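Local coordinates for protein peptide methionine sulfoxide reductase MsrA (Treponema denticola ATCC 35405, PDB 5FA9) that reduces methionine sulfoxide in oxidised proteins back to methionine, probably acting as a repair enzyme, with an MsrA and an MsrB part fused in one chain, at residues Gly216-Ser221 with Gly305-Tyr310; Ser222-Asp227 with Ser234-Ile239; Ile294-Met299 with Pro309-Thr314. The protein carries 2 engineered substitutions. All blocks are in the same frame, centred on the assembly; numbering follows the deposited sequence.

Contact 1 (Gly216-Ser221 with Gly305-Tyr310)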
loop_
_atom_site.group_PDB
_atom_site.type_symbol
_atom_site.label_atom_id
_atom_site.label_comp_id
_atom_site.label_asym_id
_atom_site.label_seq_id
_atom_site.Cartn_x
_atom_site.Cartn_y
_atom_site.Cartn_z
ATOM N N GLY B 216 24.002 21.269 11.935
ATOM C CA GLY B 216 24.774 20.236 11.272
ATOM C C GLY B 216 24.024 18.925 11.105
ATOM O O GLY B 216 24.585 17.941 10.626
ATOM N N LYS B 217 22.762 18.904 11.521
ATOM C CA LYS B 217 21.929 17.712 11.386
ATOM C C LYS B 217 21.372 17.577 9.970
ATOM O O LYS B 217 20.845 18.541 9.415
ATOM C CB LYS B 217 20.786 17.745 12.403
ATOM C CG LYS B 217 19.857 16.544 12.340
ATOM C CD LYS B 217 18.876 16.546 13.500
ATOM C CE LYS B 217 17.737 15.569 13.266
ATOM N NZ LYS B 217 16.743 15.604 14.375
ATOM N N PRO B 218 21.491 16.375 9.379
ATOM C CA PRO B 218 20.973 16.092 8.034
ATOM C C PRO B 218 19.470 16.334 7.921
ATOM O O PRO B 218 18.713 15.924 8.802
ATOM C CB PRO B 218 21.302 14.608 7.840
ATOM C CG PRO B 218 22.472 14.369 8.729
ATOM C CD PRO B 218 22.227 15.227 9.934
ATOM N N LEU B 219 19.051 16.992 6.846
ATOM C CA LEU B 219 17.642 17.321 6.652
ATOM C C LEU B 219 17.085 16.733 5.359
ATOM O O LEU B 219 15.951 16.255 5.326
ATOM C CB LEU B 219 17.444 18.837 6.657
ATOM C CG LEU B 219 17.863 19.577 7.927
ATOM C CD1 LEU B 219 17.720 21.078 7.737
ATOM C CD2 LEU B 219 17.044 19.102 9.116
ATOM N N PHE B 220 17.881 16.771 4.295
ATOM C CA PHE B 220 17.431 16.281 2.998
ATOM C C PHE B 220 18.525 15.526 2.251
ATOM O O PHE B 220 19.715 15.741 2.482
ATOM C CB PHE B 220 16.922 17.442 2.139
ATOM C CG PHE B 220 15.748 18.165 2.735
ATOM C CD1 PHE B 220 14.459 17.692 2.550
ATOM C CD2 PHE B 220 15.932 19.319 3.480
ATOM C CE1 PHE B 220 13.377 18.354 3.098
ATOM C CE2 PHE B 220 14.855 19.986 4.030
ATOM C CZ PHE B 220 13.575 19.502 3.840
ATOM N N SER B 221 18.106 14.635 1.358
ATOM C CA SER B 221 19.030 13.882 0.518
ATOM C C SER B 221 18.947 14.339 -0.935
ATOM O O SER B 221 17.887 14.753 -1.404
ATOM C CB SER B 221 18.741 12.382 0.612
ATOM O OG SER B 221 19.529 11.653 -0.312
ATOM N N GLY B 305 28.678 9.009 8.122
ATOM C CA GLY B 305 28.703 7.675 7.550
ATOM C C GLY B 305 27.390 6.923 7.669
ATOM O O GLY B 305 27.102 6.035 6.866
ATOM N N ASP B 306 26.591 7.274 8.669
ATOM C CA ASP B 306 25.328 6.587 8.916
ATOM C C ASP B 306 24.243 6.977 7.915
ATOM O O ASP B 306 23.200 6.327 7.837
ATOM C CB ASP B 306 24.839 6.872 10.337
ATOM C CG ASP B 306 25.701 6.207 11.393
ATOM O OD1 ASP B 306 26.524 5.342 11.031
ATOM O OD2 ASP B 306 25.554 6.552 12.585
ATOM N N TYR B 307 24.492 8.033 7.146
ATOM C CA TYR B 307 23.478 8.581 6.252
ATOM C C TYR B 307 23.736 8.251 4.782
ATOM O O TYR B 307 23.042 8.752 3.897
ATOM C CB TYR B 307 23.382 10.097 6.435
ATOM C CG TYR B 307 23.007 10.513 7.839
ATOM C CD1 TYR B 307 21.675 10.603 8.225
ATOM C CD2 TYR B 307 23.983 10.810 8.782
ATOM C CE1 TYR B 307 21.327 10.979 9.508
ATOM C CE2 TYR B 307 23.644 11.188 10.067
ATOM C CZ TYR B 307 22.315 11.271 10.424
ATOM O OH TYR B 307 21.972 11.648 11.704
ATOM N N LEU B 308 24.735 7.413 4.527
ATOM C CA LEU B 308 25.071 7.011 3.161
ATOM C C LEU B 308 23.927 6.324 2.390
ATOM O O LEU B 308 23.719 6.636 1.218
ATOM C CB LEU B 308 26.303 6.097 3.170
ATOM C CG LEU B 308 27.604 6.693 3.711
ATOM C CD1 LEU B 308 28.720 5.659 3.688
ATOM C CD2 LEU B 308 28.003 7.932 2.925
ATOM N N PRO B 309 23.185 5.392 3.028
ATOM C CA PRO B 309 22.121 4.736 2.253
ATOM C C PRO B 309 21.005 5.671 1.784
ATOM O O PRO B 309 20.298 5.334 0.835
ATOM C CB PRO B 309 21.565 3.701 3.236
ATOM C CG PRO B 309 22.688 3.423 4.159
ATOM C CD PRO B 309 23.360 4.746 4.343
ATOM N N TYR B 310 20.847 6.822 2.431
ATOM C CA TYR B 310 19.821 7.777 2.025
ATOM C C TYR B 310 20.198 8.459 0.713
ATOM O O TYR B 310 19.338 8.979 0.003
ATOM C CB TYR B 310 19.588 8.820 3.120
ATOM C CG TYR B 310 19.024 8.239 4.396
ATOM C CD1 TYR B 310 17.716 7.773 4.451
ATOM C CD2 TYR B 310 19.796 8.158 5.547
ATOM C CE1 TYR B 310 17.195 7.239 5.614
ATOM C CE2 TYR B 310 19.283 7.626 6.716
ATOM C CZ TYR B 310 17.983 7.169 6.744
ATOM O OH TYR B 310 17.470 6.639 7.906
#
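Pro218 and Tyr307 make the apolar half of this contact, ahead of a single polar link from Ser221 to the backbone of Tyr310. Pro218 turns its ring across the tyrosine at about a right angle. Pro218 CG sits over the centre of the Tyr307 ring, 3.5 Å from the centroid and only 10° off the ring normal, a well-formed CH-pi contact; CB and CD of the proline lie farther out, CB towards Tyr307 CE1 and CD towards the hydroxyl end. Tyr307 reaches the proline because its CG is anti to its own carbonyl carbon (chi1 -60°).

Leu219 and Phe220 together sit opposite the single residue Tyr210 of strand 208-212, forming a classic beta bulge in this outermost strand of the three-stranded antiparallel sheet of the MsrB part, and Phe220 stacks its ring on Phe235.

At the strand end, Ser221 comes back towards 305-310. Its OG, anti to the backbone N (chi1 173°), donates a hydrogen bond of 2.7 Å to Tyr310 O, approaching from above the carbonyl plane, 54° out of it. The same OG accepts from Leu223 N, which fixes the hydroxyl between two backbone groups. Beyond its CB the Tyr310 side chain turns off from the strand, its hydroxyl bonded to that of Tyr163.

Contact 2 (Ser222-Asp227 with Ser234-Ile239)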
loop_
_atom_site.group_PDB
_atom_site.type_symbol
_atom_site.label_atom_id
_atom_site.label_comp_id
_atom_site.label_asym_id
_atom_site.label_seq_id
_atom_site.Cartn_x
_atom_site.Cartn_y
_atom_site.Cartn_z
ATOM N N SER B 222 20.071 14.262 -1.642
ATOM C CA SER B 222 20.120 14.631 -3.053
ATOM C C SER B 222 19.230 13.723 -3.897
ATOM O O SER B 222 18.804 14.097 -4.990
ATOM C CB SER B 222 21.559 14.576 -3.571
ATOM O OG SER B 222 22.107 13.278 -3.417
ATOM N N LEU B 223 18.955 12.529 -3.382
ATOM C CA LEU B 223 18.127 11.554 -4.083
ATOM C C LEU B 223 16.679 12.021 -4.187
ATOM O O LEU B 223 15.951 11.622 -5.095
ATOM C CB LEU B 223 18.188 10.200 -3.372
ATOM C CG LEU B 223 17.481 9.020 -4.043
ATOM C CD1 LEU B 223 18.086 8.724 -5.408
ATOM C CD2 LEU B 223 17.522 7.789 -3.152
ATOM N N ASN B 224 16.271 12.879 -3.259
ATOM C CA ASN B 224 14.895 13.359 -3.213
ATOM C C ASN B 224 14.750 14.758 -3.797
ATOM O O ASN B 224 13.667 15.342 -3.774
ATOM C CB ASN B 224 14.388 13.341 -1.773
ATOM C CG ASN B 224 14.507 11.974 -1.132
ATOM O OD1 ASN B 224 14.039 10.977 -1.681
ATOM N ND2 ASN B 224 15.144 11.918 0.031
ATOM N N LYS B 225 15.849 15.288 -4.324
ATOM C CA LYS B 225 15.869 16.637 -4.876
ATOM C C LYS B 225 15.423 16.653 -6.335
ATOM O O LYS B 225 15.755 15.750 -7.103
ATOM C CB LYS B 225 17.270 17.235 -4.746
ATOM C CG LYS B 225 17.346 18.726 -5.013
ATOM C CD LYS B 225 18.727 19.259 -4.681
ATOM C CE LYS B 225 18.767 20.775 -4.736
ATOM N NZ LYS B 225 18.532 21.295 -6.112
ATOM N N TYR B 226 14.670 17.681 -6.713
ATOM C CA TYR B 226 14.213 17.829 -8.090
ATOM C C TYR B 226 13.982 19.298 -8.436
ATOM O O TYR B 226 13.953 20.156 -7.554
ATOM C CB TYR B 226 12.932 17.024 -8.322
ATOM C CG TYR B 226 11.685 17.671 -7.765
ATOM C CD1 TYR B 226 11.403 17.632 -6.405
ATOM C CD2 TYR B 226 10.783 18.315 -8.601
ATOM C CE1 TYR B 226 10.262 18.222 -5.895
ATOM C CE2 TYR B 226 9.641 18.907 -8.102
ATOM C CZ TYR B 226 9.385 18.858 -6.750
ATOM O OH TYR B 226 8.245 19.447 -6.254
ATOM N N ASP B 227 13.817 19.582 -9.725
ATOM C CA ASP B 227 13.612 20.950 -10.189
ATOM C C ASP B 227 12.124 21.278 -10.279
ATOM O O ASP B 227 11.432 20.821 -11.190
ATOM C CB ASP B 227 14.282 21.161 -11.550
ATOM C CG ASP B 227 14.490 22.630 -11.883
ATOM O OD1 ASP B 227 13.659 23.468 -11.477
ATOM O OD2 ASP B 227 15.491 22.948 -12.559
ATOM N N SER B 234 14.117 22.159 -4.036
ATOM C CA SER B 234 12.877 21.439 -3.776
ATOM C C SER B 234 13.121 19.950 -3.559
ATOM O O SER B 234 13.907 19.327 -4.272
ATOM C CB SER B 234 11.891 21.645 -4.927
ATOM O OG SER B 234 11.614 23.021 -5.118
ATOM N N PHE B 235 12.439 19.390 -2.566
ATOM C CA PHE B 235 12.594 17.982 -2.223
ATOM C C PHE B 235 11.234 17.298 -2.110
ATOM O O PHE B 235 10.225 17.947 -1.836
ATOM C CB PHE B 235 13.374 17.831 -0.914
ATOM C CG PHE B 235 14.734 18.470 -0.940
ATOM C CD1 PHE B 235 14.900 19.795 -0.572
ATOM C CD2 PHE B 235 15.848 17.744 -1.331
ATOM C CE1 PHE B 235 16.150 20.385 -0.595
ATOM C CE2 PHE B 235 17.100 18.328 -1.356
ATOM C CZ PHE B 235 17.251 19.651 -0.987
ATOM N N THR B 236 11.215 15.987 -2.329
ATOM C CA THR B 236 9.971 15.225 -2.288
ATOM C C THR B 236 9.683 14.696 -0.887
ATOM O O THR B 236 8.549 14.336 -0.573
ATOM C CB THR B 236 10.006 14.043 -3.273
ATOM O OG1 THR B 236 11.017 13.111 -2.870
ATOM C CG2 THR B 236 10.305 14.533 -4.681
ATOM N N LYS B 237 10.716 14.654 -0.051
ATOM C CA LYS B 237 10.578 14.178 1.321
ATOM C C LYS B 237 11.781 14.579 2.165
ATOM O O LYS B 237 12.793 15.042 1.640
ATOM C CB LYS B 237 10.409 12.658 1.353
ATOM C CG LYS B 237 11.689 11.888 1.063
ATOM C CD LYS B 237 11.438 10.389 1.017
ATOM C CE LYS B 237 10.967 9.864 2.363
ATOM N NZ LYS B 237 11.990 10.055 3.428
ATOM N N ALA B 238 11.663 14.393 3.476
ATOM C CA ALA B 238 12.782 14.605 4.383
ATOM C C ALA B 238 13.676 13.372 4.386
ATOM O O ALA B 238 13.242 12.285 3.999
ATOM C CB ALA B 238 12.285 14.912 5.784
ATOM N N ILE B 239 14.924 13.536 4.812
ATOM C CA ILE B 239 15.864 12.422 4.820
ATOM C C ILE B 239 15.456 11.392 5.876
ATOM O O ILE B 239 15.628 10.188 5.677
ATOM C CB ILE B 239 17.319 12.905 5.060
ATOM C CG1 ILE B 239 18.313 11.765 4.828
ATOM C CG2 ILE B 239 17.489 13.511 6.451
ATOM C CD1 ILE B 239 19.760 12.209 4.824
HETATM O O HOH W 1 15.331 13.788 1.616
HETATM O O HOH W 2 15.762 21.683 -6.310
#
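Lys225 crosses the Phe235 ring at a slant, and its side chain traces the contact from backbone to charge. CB starts 3.6 Å from Phe235 CE2, CG stays close to that atom while also nearing Ser234 O, and CD moves on between CE2 and CZ of the ring. The chain is extended as far as CE and bends at chi4 (-65°), carrying NZ off the ring to water 2, 2.8 Å away. That water also donates to Tyr226 O and accepts from Ser234 N, tying the ammonium to both backbones; NZ further donates to the carbonyl oxygens of Tyr201 and Phe204.

Beneath the side chain, Lys225 and Phe235 form an antiparallel non-hydrogen-bonded pair, the centre of a short beta hairpin at the edge of the six-stranded antiparallel sheet of the MsrB part. Tyr226 N donates to Ser234 O (3.0 Å), and Thr236 N to Asn224 O (2.9 Å). The CA atoms of Phe235 and Lys225 add CA-H...O contacts to Asn224 O and Ser234 O, respectively.

Away from the lysine, the Tyr226 ring has Ser234 CB over one face, while Tyr226 CD1 meets Thr236 CG2 at 3.7 Å. With CG between the backbone N and the carbonyl carbon (chi1 77°), the tyrosine ring lies against residues 234-236.

Asn224 closes the other end. Asn224 CG packs 3.6 Å from Lys237 CG, and water 1 lies between Asn224 ND2 and Lys237 O, donating to the latter. Lys237 bends at chi3 and chi4 and returns its NZ to Ala238 O (2.6 Å), nearly along the C=O axis. Leu223, Asn224, Thr236 and Lys237 line a pocket holding a dithiothreitol molecule.

Contact 3 (Ile294-Met299 with Pro309-Thr314)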
loop_
_atom_site.group_PDB
_atom_site.type_symbol
_atom_site.label_atom_id
_atom_site.label_comp_id
_atom_site.label_asym_id
_atom_site.label_seq_id
_atom_site.Cartn_x
_atom_site.Cartn_y
_atom_site.Cartn_z
ATOM N N ILE B 294 26.816 18.560 1.710
ATOM C CA ILE B 294 27.955 17.701 1.995
ATOM C C ILE B 294 28.034 16.570 0.977
ATOM O O ILE B 294 27.193 15.671 0.982
ATOM C CB ILE B 294 27.877 17.110 3.415
ATOM C CG1 ILE B 294 27.746 18.233 4.447
ATOM C CG2 ILE B 294 29.093 16.241 3.701
ATOM C CD1 ILE B 294 27.842 17.766 5.875
ATOM N N PRO B 295 29.046 16.616 0.095
ATOM C CA PRO B 295 29.236 15.619 -0.966
ATOM C C PRO B 295 29.314 14.196 -0.422
ATOM O O PRO B 295 29.821 13.990 0.681
ATOM C CB PRO B 295 30.567 16.032 -1.601
ATOM C CG PRO B 295 30.700 17.482 -1.291
ATOM C CD PRO B 295 30.086 17.657 0.064
ATOM N N TYR B 296 28.812 13.236 -1.193
ATOM C CA TYR B 296 28.804 11.830 -0.794
ATOM C C TYR B 296 30.204 11.322 -0.459
ATOM O O TYR B 296 30.388 10.562 0.491
ATOM C CB TYR B 296 28.184 10.972 -1.900
ATOM C CG TYR B 296 28.068 9.504 -1.557
ATOM C CD1 TYR B 296 27.005 9.031 -0.799
ATOM C CD2 TYR B 296 29.015 8.588 -2.000
ATOM C CE1 TYR B 296 26.892 7.690 -0.485
ATOM C CE2 TYR B 296 28.910 7.245 -1.691
ATOM C CZ TYR B 296 27.846 6.801 -0.934
ATOM O OH TYR B 296 27.734 5.467 -0.623
ATOM N N ASP B 297 31.185 11.747 -1.250
ATOM C CA ASP B 297 32.570 11.331 -1.063
ATOM C C ASP B 297 33.149 11.803 0.269
ATOM O O ASP B 297 34.036 11.161 0.831
ATOM C CB ASP B 297 33.440 11.848 -2.211
ATOM C CG ASP B 297 33.115 11.185 -3.534
ATOM O OD1 ASP B 297 32.404 10.157 -3.527
ATOM O OD2 ASP B 297 33.570 11.692 -4.581
ATOM N N LYS B 298 32.642 12.926 0.769
ATOM C CA LYS B 298 33.174 13.525 1.989
ATOM C C LYS B 298 32.288 13.266 3.205
ATOM O O LYS B 298 32.618 13.677 4.318
ATOM C CB LYS B 298 33.352 15.032 1.792
ATOM C CG LYS B 298 34.026 15.403 0.480
ATOM C CD LYS B 298 34.691 16.766 0.555
ATOM C CE LYS B 298 35.345 17.129 -0.769
ATOM N NZ LYS B 298 34.398 16.991 -1.913
ATOM N N MET B 299 31.166 12.587 2.989
ATOM C CA MET B 299 30.213 12.310 4.059
ATOM C C MET B 299 30.818 11.481 5.187
ATOM O O MET B 299 30.655 11.807 6.363
ATOM C CB MET B 299 28.978 11.597 3.502
ATOM C CG MET B 299 27.960 12.526 2.861
ATOM S SD MET B 299 26.488 11.658 2.288
ATOM C CE MET B 299 25.914 10.921 3.816
ATOM N N PRO B 309 23.185 5.392 3.028
ATOM C CA PRO B 309 22.121 4.736 2.253
ATOM C C PRO B 309 21.005 5.671 1.784
ATOM O O PRO B 309 20.298 5.334 0.835
ATOM C CB PRO B 309 21.565 3.701 3.236
ATOM C CG PRO B 309 22.688 3.423 4.159
ATOM C CD PRO B 309 23.360 4.746 4.343
ATOM N N TYR B 310 20.847 6.822 2.431
ATOM C CA TYR B 310 19.821 7.777 2.025
ATOM C C TYR B 310 20.198 8.459 0.713
ATOM O O TYR B 310 19.338 8.979 0.003
ATOM C CB TYR B 310 19.588 8.820 3.120
ATOM C CG TYR B 310 19.024 8.239 4.396
ATOM C CD1 TYR B 310 17.716 7.773 4.451
ATOM C CD2 TYR B 310 19.796 8.158 5.547
ATOM C CE1 TYR B 310 17.195 7.239 5.614
ATOM C CE2 TYR B 310 19.283 7.626 6.716
ATOM C CZ TYR B 310 17.983 7.169 6.744
ATOM O OH TYR B 310 17.470 6.639 7.906
ATOM N N VAL B 311 21.489 8.450 0.397
ATOM C CA VAL B 311 21.973 8.996 -0.866
ATOM C C VAL B 311 22.036 7.900 -1.923
ATOM O O VAL B 311 21.574 8.081 -3.049
ATOM C CB VAL B 311 23.362 9.640 -0.714
ATOM C CG1 VAL B 311 23.807 10.258 -2.032
ATOM C CG2 VAL B 311 23.343 10.684 0.389
ATOM N N LYS B 312 22.612 6.762 -1.548
ATOM C CA LYS B 312 22.726 5.622 -2.451
ATOM C C LYS B 312 22.124 4.366 -1.829
ATOM O O LYS B 312 22.834 3.578 -1.204
ATOM C CB LYS B 312 24.190 5.369 -2.817
ATOM C CG LYS B 312 24.838 6.476 -3.630
ATOM C CD LYS B 312 26.281 6.128 -3.963
ATOM C CE LYS B 312 26.943 7.224 -4.780
ATOM N NZ LYS B 312 26.477 7.211 -6.194
ATOM N N PRO B 313 20.805 4.180 -1.997
ATOM C CA PRO B 313 20.068 3.031 -1.455
ATOM C C PRO B 313 20.594 1.692 -1.966
ATOM O O PRO B 313 20.471 0.679 -1.278
ATOM C CB PRO B 313 18.632 3.270 -1.937
ATOM C CG PRO B 313 18.755 4.222 -3.078
ATOM C CD PRO B 313 19.927 5.089 -2.753
ATOM N N THR B 314 21.171 1.694 -3.164
ATOM C CA THR B 314 21.748 0.485 -3.739
ATOM C C THR B 314 23.240 0.672 -3.992
ATOM O O THR B 314 23.827 -0.006 -4.836
ATOM C CB THR B 314 21.053 0.095 -5.057
ATOM O OG1 THR B 314 21.157 1.175 -5.994
ATOM C CG2 THR B 314 19.584 -0.219 -4.813
#
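Tyr296 presents its ring to Val311 and Lys312, with CG anti to the backbone N (chi1 -177°), a setting that swings the ring out from the short helix 296-299 towards 309-314. Lys312 lies over one face of it. Lys312 CD stands 3.5 Å above the ring plane, displaced towards the rim, nearest to Tyr296 CZ, while Lys312 CE continues over Tyr296 CE2 and CD2, so the methylene chain crosses the face from the hydroxyl side. The lysine chain is straight to CE and turns at chi4 (-75°). Lys312 NZ ends 5.2 Å from the centroid of the Tyr296 ring, a cation-pi attraction that is weak at most; its salt bridge is with Glu207.

Val311 comes in obliquely, its CG1 3.6 Å from Tyr296 CD1. Its other methyl, CG2, touches Met299 SD at 3.8 Å, and the two branches thus divide between tyrosine and thioether. Ile209 of strand 208-212 packs against both Val311 and Met299.

With no polar bond linking the segments, cohesion here rests on dispersion and CH-pi contact, while the lysine charge is paired with Glu207.

In the fold
Contact 2 lies in the MsrB part; contacts 1 and 3 join that part to the C-terminal segment 305-314, all away from the predicted MsrA active site. The centres of contacts 1 and 3 are about 7 Å apart, and both use helix 308-311, sharing Pro309 and Tyr310; the centre of contact 2 is about 12 Å from that of contact 1 and 14 Å from that of contact 3. Both segments of contact 2 fall between those of contact 1, and contact 3 begins after contact 2. Leu219 O probably accepts a hydrogen bond from Ile239 N, joining contacts 1 and 2. Helix 308-311 also packs on MsrA-part helices 104-115 and 65-74, so it lies where the two parts meet.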